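Local coordinates for Serine/threonine-protein kinase Tel1 (Chaetomium thermophilum, PDB 6SKY) that probably phosphorylates serine and threonine residues followed by glutamine in its targets, using ATP, to activate checkpoint signalling when DNA is damaged, at residues 2116-2121 with 2125-2130. Residues are numbered along the deposited sequence; the frame is centred on the assembly and turned at random.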
ATOM      1  N   SER A2116     -29.377   7.903  -3.661  1.00 30.36           N
ATOM      2  CA  SER A2116     -27.958   7.947  -3.314  1.00 30.36           C
ATOM      3  C   SER A2116     -27.772   8.006  -1.811  1.00 30.36           C
ATOM      4  O   SER A2116     -26.832   7.410  -1.260  1.00 30.36           O
ATOM      5  CB  SER A2116     -27.294   9.154  -3.955  1.00 30.36           C
ATOM      6  OG  SER A2116     -27.671  10.327  -3.266  1.00 30.36           O
ATOM      7  N   LYS A2117     -28.641   8.762  -1.139  1.00 31.78           N
ATOM      8  CA  LYS A2117     -28.600   8.795   0.323  1.00 31.78           C
ATOM      9  C   LYS A2117     -28.686   7.394   0.903  1.00 31.78           C
ATOM     10  O   LYS A2117     -27.941   7.052   1.825  1.00 31.78           O
ATOM     11  CB  LYS A2117     -29.726   9.657   0.892  1.00 31.78           C
ATOM     12  CG  LYS A2117     -29.919  10.996   0.214  1.00 31.78           C
ATOM     13  CD  LYS A2117     -28.778  11.955   0.472  1.00 31.78           C
ATOM     14  CE  LYS A2117     -29.094  13.312  -0.129  1.00 31.78           C
ATOM     15  NZ  LYS A2117     -28.116  14.354   0.274  1.00 31.78           N
ATOM     16  N   TRP A2118     -29.593   6.563   0.380  1.00 25.22           N
ATOM     17  CA  TRP A2118     -29.605   5.178   0.889  1.00 25.22           C
ATOM     18  C   TRP A2118     -28.354   4.412   0.461  1.00 25.22           C
ATOM     19  O   TRP A2118     -27.837   3.589   1.221  1.00 25.22           O
ATOM     20  CB  TRP A2118     -30.882   4.406   0.487  1.00 25.22           C
ATOM     21  CG  TRP A2118     -30.869   3.518  -0.772  1.00 25.22           C
ATOM     22  CD1 TRP A2118     -31.542   3.758  -1.921  1.00 25.22           C
ATOM     23  CD2 TRP A2118     -30.203   2.256  -0.969  1.00 25.22           C
ATOM     24  NE1 TRP A2118     -31.320   2.763  -2.826  1.00 25.22           N
ATOM     25  CE2 TRP A2118     -30.498   1.829  -2.268  1.00 25.22           C
ATOM     26  CE3 TRP A2118     -29.368   1.468  -0.187  1.00 25.22           C
ATOM     27  CZ2 TRP A2118     -29.996   0.656  -2.799  1.00 25.22           C
ATOM     28  CZ3 TRP A2118     -28.869   0.304  -0.722  1.00 25.22           C
ATOM     29  CH2 TRP A2118     -29.186  -0.090  -2.010  1.00 25.22           C
ATOM     30  N   MET A2119     -27.843   4.688  -0.745  1.00 25.34           N
ATOM     31  CA  MET A2119     -26.832   3.831  -1.363  1.00 25.34           C
ATOM     32  C   MET A2119     -25.475   3.958  -0.706  1.00 25.34           C
ATOM     33  O   MET A2119     -24.675   3.023  -0.774  1.00 25.34           O
ATOM     34  CB  MET A2119     -26.689   4.165  -2.838  1.00 25.34           C
ATOM     35  CG  MET A2119     -27.769   3.638  -3.702  1.00 25.34           C
ATOM     36  SD  MET A2119     -27.674   4.275  -5.356  1.00 25.34           S
ATOM     37  CE  MET A2119     -28.938   3.292  -6.107  1.00 25.34           C
ATOM     38  N   MET A2120     -25.180   5.113  -0.107  1.00 28.80           N
ATOM     39  CA  MET A2120     -23.854   5.319   0.480  1.00 28.80           C
ATOM     40  C   MET A2120     -23.447   4.218   1.452  1.00 28.80           C
ATOM     41  O   MET A2120     -22.264   3.888   1.548  1.00 28.80           O
ATOM     42  CB  MET A2120     -23.793   6.658   1.198  1.00 28.80           C
ATOM     43  CG  MET A2120     -23.869   7.841   0.282  1.00 28.80           C
ATOM     44  SD  MET A2120     -22.443   7.987  -0.789  1.00 28.80           S
ATOM     45  CE  MET A2120     -22.873   9.484  -1.656  1.00 28.80           C
ATOM     46  N   SER A2121     -24.396   3.638   2.179  1.00 28.79           N
ATOM     47  CA  SER A2121     -24.090   2.631   3.186  1.00 28.79           C
ATOM     48  C   SER A2121     -24.467   1.212   2.789  1.00 28.79           C
ATOM     49  O   SER A2121     -24.129   0.275   3.518  1.00 28.79           O
ATOM     50  CB  SER A2121     -24.792   2.973   4.503  1.00 28.79           C
ATOM     51  OG  SER A2121     -25.709   4.036   4.327  1.00 28.79           O
ATOM     52  N   ALA A2125     -22.565  -5.024  -3.961  1.00 25.36           N
ATOM     53  CA  ALA A2125     -23.033  -5.699  -5.167  1.00 25.36           C
ATOM     54  C   ALA A2125     -24.308  -5.054  -5.699  1.00 25.36           C
ATOM     55  O   ALA A2125     -24.417  -4.751  -6.896  1.00 25.36           O
ATOM     56  CB  ALA A2125     -23.249  -7.179  -4.879  1.00 25.36           C
ATOM     57  N   ASP A2126     -25.274  -4.806  -4.815  1.00 25.96           N
ATOM     58  CA  ASP A2126     -26.532  -4.197  -5.227  1.00 25.96           C
ATOM     59  C   ASP A2126     -26.318  -2.797  -5.766  1.00 25.96           C
ATOM     60  O   ASP A2126     -26.901  -2.418  -6.786  1.00 25.96           O
ATOM     61  CB  ASP A2126     -27.501  -4.159  -4.051  1.00 25.96           C
ATOM     62  CG  ASP A2126     -27.443  -5.410  -3.209  1.00 25.96           C
ATOM     63  OD1 ASP A2126     -26.915  -6.431  -3.694  1.00 25.96           O
ATOM     64  OD2 ASP A2126     -27.929  -5.377  -2.060  1.00 25.96           O
ATOM     65  N   VAL A2127     -25.487  -2.013  -5.086  1.00 22.43           N
ATOM     66  CA  VAL A2127     -25.259  -0.633  -5.488  1.00 22.43           C
ATOM     67  C   VAL A2127     -24.580  -0.580  -6.844  1.00 22.43           C
ATOM     68  O   VAL A2127     -24.977   0.191  -7.720  1.00 22.43           O
ATOM     69  CB  VAL A2127     -24.440   0.104  -4.417  1.00 22.43           C
ATOM     70  CG1 VAL A2127     -24.041   1.460  -4.914  1.00 22.43           C
ATOM     71  CG2 VAL A2127     -25.246   0.241  -3.166  1.00 22.43           C
ATOM     72  N   SER A2128     -23.557  -1.404  -7.043  1.00 20.47           N
ATOM     73  CA  SER A2128     -22.845  -1.382  -8.311  1.00 20.47           C
ATOM     74  C   SER A2128     -23.747  -1.816  -9.450  1.00 20.47           C
ATOM     75  O   SER A2128     -23.723  -1.217 -10.529  1.00 20.47           O
ATOM     76  CB  SER A2128     -21.612  -2.270  -8.239  1.00 20.47           C
ATOM     77  OG  SER A2128     -21.974  -3.625  -8.271  1.00 20.47           O
ATOM     78  N   GLN A2129     -24.564  -2.845  -9.226  1.00 20.61           N
ATOM     79  CA  GLN A2129     -25.487  -3.303 -10.257  1.00 20.61           C
ATOM     80  C   GLN A2129     -26.475  -2.212 -10.653  1.00 20.61           C
ATOM     81  O   GLN A2129     -26.644  -1.908 -11.844  1.00 20.61           O
ATOM     82  CB  GLN A2129     -26.213  -4.535  -9.750  1.00 20.61           C
ATOM     83  CG  GLN A2129     -27.285  -5.045 -10.639  1.00 20.61           C
ATOM     84  CD  GLN A2129     -27.866  -6.319 -10.119  1.00 20.61           C
ATOM     85  OE1 GLN A2129     -27.329  -6.923  -9.205  1.00 20.61           O
ATOM     86  NE2 GLN A2129     -28.970  -6.737 -10.691  1.00 20.61           N
ATOM     87  N   ILE A2130     -27.132  -1.607  -9.666  1.00 18.77           N
ATOM     88  CA  ILE A2130     -28.113  -0.569  -9.958  1.00 18.77           C
ATOM     89  C   ILE A2130     -27.463   0.608 -10.665  1.00 18.77           C
ATOM     90  O   ILE A2130     -28.027   1.167 -11.610  1.00 18.77           O
ATOM     91  CB  ILE A2130     -28.817  -0.132  -8.664  1.00 18.77           C
ATOM     92  CG1 ILE A2130     -29.644  -1.276  -8.108  1.00 18.77           C
ATOM     93  CG2 ILE A2130     -29.709   1.040  -8.914  1.00 18.77           C
ATOM     94  CD1 ILE A2130     -30.338  -0.926  -6.843  1.00 18.77           C
TER
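The terminal methyl of Met2119, CE, meets the branch methyl of Ile2130, CG2, at 3.7 Å, and the two chains run obliquely across one another. The extended form of Met2119 beyond CG, with chi2 at 171° and chi3 at 173°, accounts for its reach along the second helix. Nearer its root, CB of Met2119 stands 4.2 Å from CG2 of Val2127. That methyl lies anti to the carbonyl carbon of Val2127 (CG1 being anti to the backbone N, chi1 172°) and also approaches the backbone O of Met2119 at 3.7 Å. The nearest CA atoms across the two segments belong to the same pair, Met2119 and Val2127, 6.3 Å apart.

Trp2118 adds the far corner of its six-membered ring. Its CH2 is 4.1 Å from Val2127 CG2, which comes in obliquely, whereas CD1 of Ile2130 sits at the indole edge, near the ring plane and 4.4 Å from CZ2. One face of the indole is covered from within its own helix by CG of Met2119, 3.6 Å above the plane and offset toward the rim. No hydrogen bond crosses between the segments, and the side-chain contacts are all between apolar atoms; the indole NE1 bonds instead to Ala1642 O.

A short connection makes 2102-2119 and 2124-2143 a helical hairpin within the alpha-solenoid FAT region. Around it, Met2119 also touches Ile2171 of helix 2154-2174, while Ile2130 packs on Ala2088 of helix 2077-2097 and on Phe1641 of helix 1627-1644.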